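Local coordinates for MutT/nudix family protein (Streptococcus pneumoniae, PDB 4HFQ) that hydrolyses UDP-linked precursors of peptidoglycan biosynthesis, acting as a UDP-X diphosphatase of the Nudix family, at residues A74-D79 with A94-F99; E115-F120 with N160-D165; A122-L127 with F146-K151; R135-S140 with K184-L189. All blocks are in the same frame, centred on the assembly; numbering follows the deposited sequence. Where two conformers were deposited one is given.

Contact 1 of 4, residues A74-D79 with A94-F99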
loop_
_atom_site.group_PDB
_atom_site.type_symbol
_atom_site.label_atom_id
_atom_site.label_comp_id
_atom_site.label_asym_id
_atom_site.label_seq_id
_atom_site.Cartn_x
_atom_site.Cartn_y
_atom_site.Cartn_z
ATOM N N ALA A 74 -8.181 -0.246 -14.968
ATOM C CA ALA A 74 -8.558 0.681 -16.032
ATOM C C ALA A 74 -10.059 0.949 -16.015
ATOM O O ALA A 74 -10.862 0.023 -16.000
ATOM C CB ALA A 74 -8.165 0.109 -17.385
ATOM N N TRP A 75 -10.391 2.233 -16.064
ATOM C CA TRP A 75 -11.760 2.720 -16.177
ATOM C C TRP A 75 -11.945 3.271 -17.571
ATOM O O TRP A 75 -11.414 4.319 -17.910
ATOM C CB TRP A 75 -11.980 3.784 -15.126
ATOM C CG TRP A 75 -13.332 4.425 -15.149
ATOM C CD1 TRP A 75 -13.724 5.585 -15.811
ATOM C CD2 TRP A 75 -14.515 3.954 -14.429
ATOM N NE1 TRP A 75 -15.044 5.864 -15.528
ATOM C CE2 TRP A 75 -15.577 4.918 -14.714
ATOM C CE3 TRP A 75 -14.787 2.864 -13.597
ATOM C CZ2 TRP A 75 -16.853 4.772 -14.193
ATOM C CZ3 TRP A 75 -16.076 2.739 -13.078
ATOM C CH2 TRP A 75 -17.077 3.687 -13.360
ATOM N N ILE A 76 -12.654 2.492 -18.391
ATOM C CA ILE A 76 -12.855 2.786 -19.819
ATOM C C ILE A 76 -14.353 2.938 -20.046
ATOM O O ILE A 76 -15.108 1.999 -19.842
ATOM C CB ILE A 76 -12.311 1.610 -20.656
ATOM C CG1 ILE A 76 -10.805 1.399 -20.380
ATOM C CG2 ILE A 76 -12.586 1.829 -22.145
ATOM C CD1 ILE A 76 -10.323 -0.014 -20.608
ATOM N N VAL A 77 -14.764 4.141 -20.434
ATOM C CA VAL A 77 -16.195 4.413 -20.673
ATOM C C VAL A 77 -16.451 4.686 -22.144
ATOM O O VAL A 77 -15.769 5.517 -22.740
ATOM C CB VAL A 77 -16.705 5.603 -19.833
ATOM C CG1 VAL A 77 -18.149 5.980 -20.195
ATOM C CG2 VAL A 77 -16.596 5.301 -18.341
ATOM N N GLU A 78 -17.416 3.962 -22.714
ATOM C CA GLU A 78 -17.844 4.180 -24.098
ATOM C C GLU A 78 -19.359 4.160 -24.103
ATOM O O GLU A 78 -19.973 3.259 -23.539
ATOM C CB GLU A 78 -17.298 3.082 -25.005
ATOM C CG GLU A 78 -15.793 3.127 -25.147
ATOM C CD GLU A 78 -15.242 2.097 -26.096
ATOM O OE1 GLU A 78 -16.027 1.443 -26.821
ATOM O OE2 GLU A 78 -14.005 1.952 -26.125
ATOM N N ASP A 79 -19.955 5.183 -24.720
ATOM C CA ASP A 79 -21.416 5.293 -24.802
ATOM C C ASP A 79 -22.012 5.184 -23.392
ATOM O O ASP A 79 -23.022 4.519 -23.168
ATOM C CB ASP A 79 -21.981 4.233 -25.774
ATOM C CG ASP A 79 -23.454 4.444 -26.096
ATOM O OD1 ASP A 79 -23.912 5.606 -26.120
ATOM O OD2 ASP A 79 -24.153 3.432 -26.320
ATOM N N ALA A 94 -14.651 -7.801 -13.622
ATOM C CA ALA A 94 -13.881 -6.711 -12.983
ATOM C C ALA A 94 -13.379 -5.737 -14.025
ATOM O O ALA A 94 -13.394 -6.019 -15.223
ATOM C CB ALA A 94 -12.702 -7.265 -12.182
ATOM N N LEU A 95 -12.887 -4.583 -13.564
ATOM C CA LEU A 95 -12.195 -3.656 -14.467
ATOM C C LEU A 95 -10.902 -4.327 -14.927
ATOM O O LEU A 95 -10.279 -5.063 -14.134
ATOM C CB LEU A 95 -11.825 -2.351 -13.748
ATOM C CG LEU A 95 -12.947 -1.534 -13.111
ATOM C CD1 LEU A 95 -12.370 -0.397 -12.283
ATOM C CD2 LEU A 95 -13.850 -0.949 -14.188
ATOM N N PRO A 96 -10.473 -4.099 -16.183
ATOM C CA PRO A 96 -9.181 -4.638 -16.618
ATOM C C PRO A 96 -8.060 -4.164 -15.690
ATOM O O PRO A 96 -8.122 -3.066 -15.152
ATOM C CB PRO A 96 -8.999 -4.054 -18.028
ATOM C CG PRO A 96 -10.402 -3.788 -18.495
ATOM C CD PRO A 96 -11.138 -3.338 -17.257
ATOM N N GLY A 97 -7.061 -5.015 -15.505
ATOM C CA GLY A 97 -5.897 -4.680 -14.672
ATOM C C GLY A 97 -5.336 -5.903 -13.989
ATOM O O GLY A 97 -5.484 -7.038 -14.470
ATOM N N GLY A 98 -4.678 -5.675 -12.861
ATOM C CA GLY A 98 -3.973 -6.744 -12.158
ATOM C C GLY A 98 -2.864 -6.144 -11.327
ATOM O O GLY A 98 -2.773 -4.951 -11.169
ATOM N N PHE A 99 -2.015 -6.989 -10.768
ATOM C CA PHE A 99 -0.938 -6.466 -9.943
ATOM C C PHE A 99 0.055 -5.677 -10.798
ATOM O O PHE A 99 0.214 -5.927 -12.004
ATOM C CB PHE A 99 -0.285 -7.577 -9.085
ATOM C CG PHE A 99 0.584 -8.519 -9.856
ATOM C CD1 PHE A 99 1.924 -8.219 -10.075
ATOM C CD2 PHE A 99 0.081 -9.731 -10.335
ATOM C CE1 PHE A 99 2.742 -9.092 -10.780
ATOM C CE2 PHE A 99 0.901 -10.611 -11.051
ATOM C CZ PHE A 99 2.231 -10.282 -11.278
#
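Ala-74 and Pro-96 join two antiparallel strands of the Nudix-fold sheet, 69-78 and 93-99. The evidence is one backbone hydrogen bond, from Ala-74 N to Pro-96 O (2.8 Å, N-H...O angle 151°), at the point where the two chains come closest, with 5.4 Å between the CA atoms of Ala-74 and Pro-96.

Beside this bond the side chain of Leu-95 wraps round the carbonyl oxygen of Ala-74. Its CB touches Ala-74 O at 3.4 Å. CG, set beside the backbone N of Leu-95 and anti to its carbonyl carbon (chi1 -58°), stays near the same oxygen, as does CD1 at 4.0 Å. CD2 lies 3.6 Å from Ala-74 O and extends the contact to the indole of Trp-75. That indole packs further against Ile-187, Leu-190 and Trp-191 of helix 184-194.

Pro-96 CD also nears Ala-74 O, at 3.6 Å, and helix 106-118 packs on both Pro-96 and Ala-74. Leu-95 CD2 lies 4.0 Å from Trp-75 CE3, oblique to the ring, and Ile-76 CD1 lies 4.3 Å from Pro-96 CG.

Contact 2 of 4, residues E115-F120 with N160-D165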
loop_
_atom_site.group_PDB
_atom_site.type_symbol
_atom_site.label_atom_id
_atom_site.label_comp_id
_atom_site.label_asym_id
_atom_site.label_seq_id
_atom_site.Cartn_x
_atom_site.Cartn_y
_atom_site.Cartn_z
ATOM N N GLU A 115 -3.694 -3.989 -22.842
ATOM C CA GLU A 115 -3.437 -4.611 -24.149
ATOM C C GLU A 115 -3.525 -6.131 -24.052
ATOM O O GLU A 115 -4.131 -6.783 -24.915
ATOM C CB GLU A 115 -2.084 -4.186 -24.727
ATOM C CG GLU A 115 -1.898 -4.622 -26.185
ATOM C CD GLU A 115 -0.698 -3.981 -26.860
ATOM O OE1 GLU A 115 0.018 -3.203 -26.215
ATOM O OE2 GLU A 115 -0.453 -4.268 -28.050
ATOM N N GLU A 116 -2.933 -6.702 -23.011
ATOM C CA GLU A 116 -2.899 -8.151 -22.833
ATOM C C GLU A 116 -4.280 -8.742 -22.626
ATOM O O GLU A 116 -4.581 -9.826 -23.133
ATOM C CB GLU A 116 -1.977 -8.532 -21.665
ATOM C CG GLU A 116 -0.507 -8.286 -21.955
ATOM C CD GLU A 116 0.402 -8.483 -20.751
ATOM O OE1 GLU A 116 -0.071 -8.492 -19.598
ATOM O OE2 GLU A 116 1.616 -8.626 -20.979
ATOM N N GLU A 117 -5.133 -8.029 -21.904
ATOM C CA GLU A 117 -6.448 -8.525 -21.540
ATOM C C GLU A 117 -7.512 -8.170 -22.578
ATOM O O GLU A 117 -8.338 -9.022 -22.928
ATOM C CB GLU A 117 -6.855 -7.959 -20.173
ATOM C CG GLU A 117 -6.039 -8.554 -19.038
ATOM C CD GLU A 117 -6.213 -7.838 -17.724
ATOM O OE1 GLU A 117 -7.225 -7.138 -17.517
ATOM O OE2 GLU A 117 -5.288 -8.003 -16.886
ATOM N N THR A 118 -7.512 -6.928 -23.056
ATOM C CA THR A 118 -8.606 -6.463 -23.917
ATOM C C THR A 118 -8.292 -6.541 -25.406
ATOM O O THR A 118 -9.225 -6.509 -26.226
ATOM C CB THR A 118 -9.021 -5.019 -23.632
ATOM O OG1 THR A 118 -8.016 -4.132 -24.123
ATOM C CG2 THR A 118 -9.249 -4.765 -22.131
ATOM N N GLY A 119 -7.010 -6.597 -25.758
ATOM C CA GLY A 119 -6.577 -6.616 -27.156
ATOM C C GLY A 119 -6.393 -5.225 -27.733
ATOM O O GLY A 119 -6.141 -5.083 -28.937
ATOM N N PHE A 120 -6.526 -4.197 -26.897
ATOM C CA PHE A 120 -6.440 -2.814 -27.366
ATOM C C PHE A 120 -5.255 -2.023 -26.834
ATOM O O PHE A 120 -4.874 -2.148 -25.660
ATOM C CB PHE A 120 -7.705 -2.058 -27.000
ATOM C CG PHE A 120 -8.897 -2.447 -27.824
ATOM C CD1 PHE A 120 -9.671 -3.542 -27.473
ATOM C CD2 PHE A 120 -9.242 -1.712 -28.952
ATOM C CE1 PHE A 120 -10.768 -3.909 -28.235
ATOM C CE2 PHE A 120 -10.346 -2.073 -29.722
ATOM C CZ PHE A 120 -11.107 -3.170 -29.356
ATOM N N ASN A 160 -8.725 -15.074 -24.834
ATOM C CA ASN A 160 -7.388 -15.638 -24.689
ATOM C C ASN A 160 -7.258 -16.463 -23.409
ATOM O O ASN A 160 -8.259 -16.717 -22.730
ATOM C CB ASN A 160 -6.294 -14.550 -24.813
ATOM C CG ASN A 160 -6.392 -13.468 -23.744
ATOM O OD1 ASN A 160 -6.705 -13.731 -22.586
ATOM N ND2 ASN A 160 -6.075 -12.236 -24.137
ATOM N N GLN A 161 -6.040 -16.881 -23.074
ATOM C CA GLN A 161 -5.843 -17.786 -21.947
ATOM C C GLN A 161 -6.197 -17.126 -20.609
ATOM O O GLN A 161 -6.549 -17.802 -19.637
ATOM C CB GLN A 161 -4.427 -18.377 -21.961
ATOM C CG GLN A 161 -4.303 -19.571 -22.906
ATOM C CD GLN A 161 -2.895 -19.813 -23.432
ATOM O OE1 GLN A 161 -1.916 -19.236 -22.949
ATOM N NE2 GLN A 161 -2.790 -20.681 -24.436
ATOM N N GLU A 162 -6.141 -15.798 -20.583
ATOM C CA GLU A 162 -6.463 -15.037 -19.383
ATOM C C GLU A 162 -7.934 -14.603 -19.300
ATOM O O GLU A 162 -8.541 -14.701 -18.234
ATOM C CB GLU A 162 -5.542 -13.818 -19.272
ATOM C CG GLU A 162 -5.782 -13.012 -18.009
ATOM C CD GLU A 162 -4.961 -11.737 -17.896
ATOM O OE1 GLU A 162 -4.167 -11.389 -18.814
ATOM O OE2 GLU A 162 -5.124 -11.078 -16.850
ATOM N N ILE A 163 -8.474 -14.115 -20.415
ATOM C CA ILE A 163 -9.778 -13.448 -20.429
ATOM C C ILE A 163 -10.788 -14.180 -21.320
ATOM O O ILE A 163 -10.536 -14.400 -22.514
ATOM C CB ILE A 163 -9.652 -11.970 -20.889
ATOM C CG1 ILE A 163 -8.666 -11.188 -19.999
ATOM C CG2 ILE A 163 -11.016 -11.288 -20.976
ATOM C CD1 ILE A 163 -9.081 -11.007 -18.550
ATOM N N ALA A 164 -11.923 -14.540 -20.717
ATOM C CA ALA A 164 -13.017 -15.222 -21.431
ATOM C C ALA A 164 -13.915 -14.262 -22.198
ATOM O O ALA A 164 -14.395 -14.593 -23.282
ATOM C CB ALA A 164 -13.856 -16.035 -20.459
ATOM N N ASP A 165 -14.172 -13.083 -21.646
ATOM C CA ASP A 165 -15.135 -12.169 -22.254
ATOM C C ASP A 165 -14.865 -10.735 -21.843
ATOM O O ASP A 165 -14.239 -10.477 -20.807
ATOM C CB ASP A 165 -16.574 -12.584 -21.887
ATOM C CG ASP A 165 -17.626 -12.087 -22.891
ATOM O OD1 ASP A 165 -17.275 -11.542 -23.953
ATOM O OD2 ASP A 165 -18.829 -12.243 -22.583
HETATM O O HOH W 1 -2.461 -9.079 -18.162
HETATM O O HOH W 2 -3.283 -11.984 -21.329
#
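Glu-117, in the last turn of helix 106-118, sits with its CA 6.0 Å from the CA of Ile-163, just before Gly-119 takes the chain out of the helix with a positive phi of 88°. The sequence at this helix end fits the close of the Nudix box, with Glu-116 and Glu-117 at its paired glutamates.

Facing it, Asn-160 does two jobs. Its ND2 gives a weak bond to Glu-116 O (3.0 Å, N-H...O angle 130°), while OD1 accepts from Glu-162 N and Ile-163 N, which approach from opposite faces of the amide plane. The two bonds make an Asx turn and an Asx motif, and they hold the loop in shape next to the helix. Ile-163 supplies the apolar part, its CG1 3.7 Å from Glu-117 CB.

The carboxylates of Glu-117 and Glu-162 meet with their planes 77° apart and OE2 of Glu-117 3.1 Å from OE2 of Glu-162, two acceptors with no bond between them. One water lies 2.8 Å from Glu-116 OE1 and 2.9 Å from Glu-162 OE1; another donates to Glu-162 OE1 (2.7 Å) and to Glu-116 O (3.1 Å), bridging loop and helix. Glu-116 OE2 is salt-bridged to Lys-112, and Glu-117 OE1 accepts from Gly-97 N.

Nudix enzymes typically bind divalent metal through such box glutamates; here a sulfate lies near Glu-117, and water, Lys-112 and Gly-97 N meet the oxygens described.

Contact 3 of 4, residues A122-L127 with F146-K151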
loop_
_atom_site.group_PDB
_atom_site.type_symbol
_atom_site.label_atom_id
_atom_site.label_comp_id
_atom_site.label_asym_id
_atom_site.label_seq_id
_atom_site.Cartn_x
_atom_site.Cartn_y
_atom_site.Cartn_z
ATOM N N ALA A 122 -4.079 1.706 -25.708
ATOM C CA ALA A 122 -4.863 2.658 -24.937
ATOM C C ALA A 122 -4.044 3.877 -24.553
ATOM O O ALA A 122 -2.835 3.908 -24.759
ATOM C CB ALA A 122 -5.410 1.991 -23.670
ATOM N N LYS A 123 -4.730 4.870 -23.995
ATOM C CA LYS A 123 -4.150 6.095 -23.476
ATOM C C LYS A 123 -4.613 6.195 -22.023
ATOM O O LYS A 123 -5.770 5.891 -21.738
ATOM C CB LYS A 123 -4.688 7.289 -24.275
ATOM C CG LYS A 123 -4.461 8.652 -23.647
ATOM C CD LYS A 123 -5.122 9.753 -24.465
ATOM C CE LYS A 123 -5.265 11.029 -23.650
ATOM N NZ LYS A 123 -3.992 11.444 -23.002
ATOM N N VAL A 124 -3.711 6.590 -21.123
ATOM C CA VAL A 124 -4.090 6.977 -19.755
ATOM C C VAL A 124 -4.436 8.452 -19.764
ATOM O O VAL A 124 -3.612 9.292 -20.128
ATOM C CB VAL A 124 -2.968 6.713 -18.725
ATOM C CG1 VAL A 124 -3.344 7.293 -17.360
ATOM C CG2 VAL A 124 -2.672 5.220 -18.657
ATOM N N GLU A 125 -5.659 8.757 -19.340
ATOM C CA GLU A 125 -6.138 10.132 -19.280
ATOM C C GLU A 125 -5.954 10.787 -17.910
ATOM O O GLU A 125 -5.604 11.960 -17.836
ATOM C CB GLU A 125 -7.606 10.201 -19.722
ATOM C CG GLU A 125 -7.815 9.697 -21.149
ATOM C CD GLU A 125 -9.278 9.651 -21.575
ATOM O OE1 GLU A 125 -10.099 9.009 -20.881
ATOM O OE2 GLU A 125 -9.606 10.225 -22.648
ATOM N N ARG A 126 -6.205 10.043 -16.830
ATOM C CA ARG A 126 -6.042 10.594 -15.478
ATOM C C ARG A 126 -6.109 9.465 -14.469
ATOM O O ARG A 126 -6.530 8.356 -14.790
ATOM C CB ARG A 126 -7.111 11.659 -15.168
ATOM C CG ARG A 126 -8.529 11.108 -15.139
ATOM C CD ARG A 126 -9.580 12.184 -14.865
ATOM N NE ARG A 126 -9.559 12.623 -13.469
ATOM C CZ ARG A 126 -10.636 13.009 -12.781
ATOM N NH1 ARG A 126 -11.842 12.977 -13.338
ATOM N NH2 ARG A 126 -10.500 13.401 -11.526
ATOM N N LEU A 127 -5.685 9.759 -13.249
ATOM C CA LEU A 127 -5.881 8.847 -12.131
ATOM C C LEU A 127 -7.190 9.236 -11.447
ATOM O O LEU A 127 -7.349 10.397 -11.032
ATOM C CB LEU A 127 -4.703 8.943 -11.157
ATOM C CG LEU A 127 -4.765 8.115 -9.868
ATOM C CD1 LEU A 127 -4.812 6.632 -10.187
ATOM C CD2 LEU A 127 -3.545 8.447 -9.020
ATOM N N PHE A 146 -4.814 1.465 -7.758
ATOM C CA PHE A 146 -4.868 2.648 -8.642
ATOM C C PHE A 146 -5.924 2.369 -9.700
ATOM O O PHE A 146 -5.888 1.322 -10.346
ATOM C CB PHE A 146 -3.542 2.815 -9.382
ATOM C CG PHE A 146 -2.377 3.199 -8.521
ATOM C CD1 PHE A 146 -1.654 2.235 -7.842
ATOM C CD2 PHE A 146 -1.976 4.531 -8.421
ATOM C CE1 PHE A 146 -0.554 2.574 -7.066
ATOM C CE2 PHE A 146 -0.881 4.884 -7.638
ATOM C CZ PHE A 146 -0.188 3.911 -6.940
ATOM N N VAL A 147 -6.844 3.304 -9.892
ATOM C CA VAL A 147 -7.807 3.190 -10.989
ATOM C C VAL A 147 -7.604 4.374 -11.920
ATOM O O VAL A 147 -7.844 5.526 -11.532
ATOM C CB VAL A 147 -9.261 3.143 -10.499
ATOM C CG1 VAL A 147 -10.165 2.877 -11.689
ATOM C CG2 VAL A 147 -9.436 2.067 -9.427
ATOM N N PHE A 148 -7.126 4.073 -13.130
ATOM C CA PHE A 148 -6.822 5.072 -14.137
ATOM C C PHE A 148 -7.959 5.188 -15.132
ATOM O O PHE A 148 -8.446 4.181 -15.647
ATOM C CB PHE A 148 -5.567 4.674 -14.916
ATOM C CG PHE A 148 -4.308 4.658 -14.086
ATOM C CD1 PHE A 148 -3.590 5.829 -13.872
ATOM C CD2 PHE A 148 -3.833 3.466 -13.551
ATOM C CE1 PHE A 148 -2.410 5.814 -13.125
ATOM C CE2 PHE A 148 -2.649 3.442 -12.817
ATOM C CZ PHE A 148 -1.950 4.614 -12.605
ATOM N N GLY A 149 -8.391 6.414 -15.402
ATOM C CA GLY A 149 -9.306 6.641 -16.532
ATOM C C GLY A 149 -8.526 6.532 -17.826
ATOM O O GLY A 149 -7.520 7.241 -17.992
ATOM N N CYS A 150 -8.969 5.642 -18.719
ATOM C CA CYS A 150 -8.252 5.343 -19.967
ATOM C C CYS A 150 -9.182 5.353 -21.164
ATOM O O CYS A 150 -10.378 5.134 -21.036
ATOM C CB CYS A 150 -7.545 3.980 -19.915
ATOM S SG CYS A 150 -6.418 3.740 -18.540
ATOM N N LYS A 151 -8.594 5.616 -22.324
ATOM C CA LYS A 151 -9.316 5.570 -23.592
ATOM C C LYS A 151 -8.677 4.505 -24.473
ATOM O O LYS A 151 -7.449 4.442 -24.577
ATOM C CB LYS A 151 -9.253 6.946 -24.251
ATOM C CG LYS A 151 -9.808 6.998 -25.671
ATOM C CD LYS A 151 -9.675 8.391 -26.261
ATOM C CE LYS A 151 -10.106 8.383 -27.722
ATOM N NZ LYS A 151 -10.308 9.747 -28.289
#
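Lys-123 and Lys-151 form a hydrogen-bonded antiparallel pair, with Lys-123 N to Lys-151 O at 2.8 Å and Lys-151 N to Lys-123 O at 2.9 Å. Further along, Gly-149 O takes a bond from Glu-125 N (2.8 Å) and a weak one from Arg-126 N (3.3 Å), while Gly-149 N donates to Arg-126 O (2.8 Å). Two residues facing one is the signature of a classic beta bulge. Glu-125 has a helix-like psi of -41°, and the register shifts by one between Val-124 and Arg-126. The short strand segments run antiparallel but splayed, with 138° between their N-to-C directions.

Packing follows on the face that carries Val-124, Leu-127, Phe-148 and Cys-150. Leu-127 CD1 makes a CH-pi contact over the ring of Phe-148, displaced toward the rim and 3.9 Å from CE1, and also meets the edge of the Phe-146 ring in its plane, at CD2. Val-124 CG1 approaches Phe-148 CD1 obliquely (3.8 Å).

Helix 106-118 lies against this face, with Ile-110 touching both Val-124 and Phe-148. Strand 143-153 is bonded to strand 69-78 as well as to 120-132, and the Phe-146 ring meets Phe-146 of the second subunit at the dimer contact.

Contact 4 of 4, residues R135-S140 with K184-L189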
loop_
_atom_site.group_PDB
_atom_site.type_symbol
_atom_site.label_atom_id
_atom_site.label_comp_id
_atom_site.label_asym_id
_atom_site.label_seq_id
_atom_site.Cartn_x
_atom_site.Cartn_y
_atom_site.Cartn_z
ATOM N N ARG A 135 -10.026 -1.437 3.135
ATOM C CA ARG A 135 -11.323 -0.780 3.334
ATOM C C ARG A 135 -12.443 -1.425 2.526
ATOM O O ARG A 135 -13.525 -1.689 3.065
ATOM C CB ARG A 135 -11.215 0.712 2.995
ATOM C CG ARG A 135 -12.551 1.463 3.039
ATOM C CD ARG A 135 -12.334 2.963 2.887
ATOM N NE ARG A 135 -11.593 3.527 4.012
ATOM C CZ ARG A 135 -12.153 3.963 5.134
ATOM N NH1 ARG A 135 -13.470 3.913 5.288
ATOM N NH2 ARG A 135 -11.405 4.435 6.118
ATOM N N PHE A 136 -12.188 -1.696 1.254
ATOM C CA PHE A 136 -13.272 -2.065 0.329
ATOM C C PHE A 136 -13.400 -3.545 0.049
ATOM O O PHE A 136 -14.474 -3.998 -0.334
ATOM C CB PHE A 136 -13.105 -1.334 -1.002
ATOM C CG PHE A 136 -13.404 0.124 -0.916
ATOM C CD1 PHE A 136 -14.720 0.588 -1.035
ATOM C CD2 PHE A 136 -12.381 1.045 -0.707
ATOM C CE1 PHE A 136 -14.996 1.942 -0.946
ATOM C CE2 PHE A 136 -12.660 2.392 -0.605
ATOM C CZ PHE A 136 -13.965 2.852 -0.734
ATOM N N GLN A 137 -12.313 -4.293 0.156
ATOM C CA GLN A 137 -12.318 -5.699 -0.186
ATOM C C GLN A 137 -11.169 -6.388 0.544
ATOM O O GLN A 137 -10.215 -6.903 -0.060
ATOM C CB GLN A 137 -12.214 -5.883 -1.704
ATOM C CG GLN A 137 -10.994 -5.226 -2.390
ATOM C CD GLN A 137 -11.328 -4.026 -3.275
ATOM O OE1 GLN A 137 -10.762 -2.945 -3.115
ATOM N NE2 GLN A 137 -12.225 -4.225 -4.247
ATOM N N LEU A 138 -11.316 -6.438 1.865
ATOM C CA LEU A 138 -10.274 -6.967 2.713
ATOM C C LEU A 138 -9.841 -8.357 2.262
ATOM O O LEU A 138 -10.670 -9.216 1.910
ATOM C CB LEU A 138 -10.744 -7.000 4.161
ATOM C CG LEU A 138 -9.720 -7.529 5.181
ATOM C CD1 LEU A 138 -8.479 -6.652 5.292
ATOM C CD2 LEU A 138 -10.388 -7.676 6.546
ATOM N N GLN A 139 -8.534 -8.580 2.256
ATOM C CA GLN A 139 -7.956 -9.843 1.806
ATOM C C GLN A 139 -6.565 -9.998 2.432
ATOM O O GLN A 139 -6.068 -9.072 3.094
ATOM C CB GLN A 139 -7.943 -9.928 0.276
ATOM C CG GLN A 139 -7.306 -8.705 -0.378
ATOM C CD GLN A 139 -7.539 -8.673 -1.864
ATOM O OE1 GLN A 139 -6.833 -9.314 -2.624
ATOM N NE2 GLN A 139 -8.559 -7.912 -2.283
ATOM N N SER A 140 -5.933 -11.150 2.216
ATOM C CA SER A 140 -4.696 -11.464 2.946
ATOM C C SER A 140 -3.624 -10.396 2.732
ATOM O O SER A 140 -2.933 -10.013 3.698
ATOM C CB SER A 140 -4.185 -12.852 2.587
ATOM O OG SER A 140 -3.953 -12.986 1.212
ATOM N N LYS A 184 -19.132 -2.816 -6.311
ATOM C CA LYS A 184 -20.146 -1.906 -6.829
ATOM C C LYS A 184 -19.983 -0.503 -6.250
ATOM O O LYS A 184 -20.111 0.507 -6.964
ATOM C CB LYS A 184 -21.541 -2.467 -6.533
ATOM C CG LYS A 184 -22.666 -1.584 -7.049
ATOM C CD LYS A 184 -24.012 -2.296 -6.927
ATOM C CE LYS A 184 -25.144 -1.377 -7.328
ATOM N NZ LYS A 184 -26.398 -2.177 -7.442
ATOM N N GLU A 185 -19.674 -0.432 -4.957
ATOM C CA GLU A 185 -19.464 0.851 -4.336
ATOM C C GLU A 185 -18.302 1.600 -4.999
ATOM O O GLU A 185 -18.390 2.799 -5.235
ATOM C CB GLU A 185 -19.198 0.687 -2.839
ATOM C CG GLU A 185 -19.090 2.017 -2.135
ATOM C CD GLU A 185 -18.737 1.911 -0.669
ATOM O OE1 GLU A 185 -18.441 0.801 -0.177
ATOM O OE2 GLU A 185 -18.747 2.969 -0.001
ATOM N N GLN A 186 -17.217 0.891 -5.297
ATOM C CA GLN A 186 -16.095 1.535 -5.953
ATOM C C GLN A 186 -16.492 2.019 -7.345
ATOM O O GLN A 186 -16.131 3.135 -7.714
ATOM C CB GLN A 186 -14.908 0.577 -6.033
ATOM C CG GLN A 186 -14.199 0.359 -4.696
ATOM C CD GLN A 186 -13.189 -0.765 -4.725
ATOM O OE1 GLN A 186 -13.368 -1.781 -5.394
ATOM N NE2 GLN A 186 -12.061 -0.567 -3.995
ATOM N N ILE A 187 -17.219 1.177 -8.100
ATOM C CA ILE A 187 -17.661 1.564 -9.442
ATOM C C ILE A 187 -18.530 2.821 -9.377
ATOM O O ILE A 187 -18.389 3.730 -10.194
ATOM C CB ILE A 187 -18.359 0.397 -10.162
ATOM C CG1 ILE A 187 -17.292 -0.650 -10.524
ATOM C CG2 ILE A 187 -19.092 0.892 -11.414
ATOM C CD1 ILE A 187 -17.823 -1.956 -11.058
ATOM N N GLU A 188 -19.406 2.889 -8.378
ATOM C CA GLU A 188 -20.261 4.062 -8.231
ATOM C C GLU A 188 -19.471 5.327 -7.890
ATOM O O GLU A 188 -19.745 6.400 -8.444
ATOM C CB GLU A 188 -21.391 3.779 -7.237
ATOM C CG GLU A 188 -22.409 2.795 -7.825
ATOM C CD GLU A 188 -23.498 2.343 -6.864
ATOM O OE1 GLU A 188 -23.364 2.547 -5.648
ATOM O OE2 GLU A 188 -24.500 1.762 -7.351
ATOM N N LEU A 189 -18.499 5.199 -6.991
ATOM C CA LEU A 189 -17.581 6.291 -6.660
ATOM C C LEU A 189 -16.823 6.766 -7.893
ATOM O O LEU A 189 -16.723 7.965 -8.162
ATOM C CB LEU A 189 -16.563 5.807 -5.622
ATOM C CG LEU A 189 -16.415 6.442 -4.239
ATOM C CD1 LEU A 189 -17.731 6.765 -3.558
ATOM C CD2 LEU A 189 -15.589 5.518 -3.370
#
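Gln-137 and Gln-186 supply the polar part of this contact between the end of helix 133-136, with the loop after it, and the first two turns of helix 184-194. Their amides exchange two hydrogen bonds: Gln-186 NE2 to Gln-137 OE1 (2.8 Å, 143° at the hydrogen) and Gln-137 NE2 to Gln-186 OE1 (2.9 Å, 154°). The two amides are not coplanar, and in each bond the donor is tilted out of the acceptor's carbonyl plane. A sharp bend at chi2 of Gln-137 (-110°) brings its CD round to face Gln-186.

A second group of contacts surrounds the Phe-136 ring. Gln-186 CG lies over one face, 4.1 Å from the ring centroid in a CH-pi contact, and Arg-135 CG covers the opposite face. Glu-185 OE1, a polar atom, sits at the ring edge, 3.7 Å from CE1, while Leu-189 CD2 approaches CZ at 4.1 Å. Phe-131 adds an edge-to-face partner from strand 120-132.

Outside bonds complete the network. Gln-137 NE2 also donates to Glu-179 O, and Gln-186 OE1 also accepts from Thr-183 N, just before the helix. Each of these tells oxygen from nitrogen in its amide, and together with the paired bonds they fix both flips and limit rotation of the side chains that tie the loop to the helix.

Along the chain contact 1 closes first; contact 3 is nested within the loop closed by contact 2, and contact 4 crosses both. Contacts 1, 2 and 3 all reach the same mixed sheet. Contacts 1 and 3 are neighbours, centres about 9 Å apart, through strand 69-78 pairing with 143-153. Contact 2 lies about 12 Å from contact 1 and about 18 Å from contact 3, at the end of helix 106-118, which packs on the sheet. Contact 4, about 23 Å from contact 2 between centres, meets contact 1 where Trp-75 touches Ile-187. Glu-117 of the probable Nudix box ties contact 2 to contact 1 through Gly-97, and contacts 1, 3 and 4 also reach the second subunit.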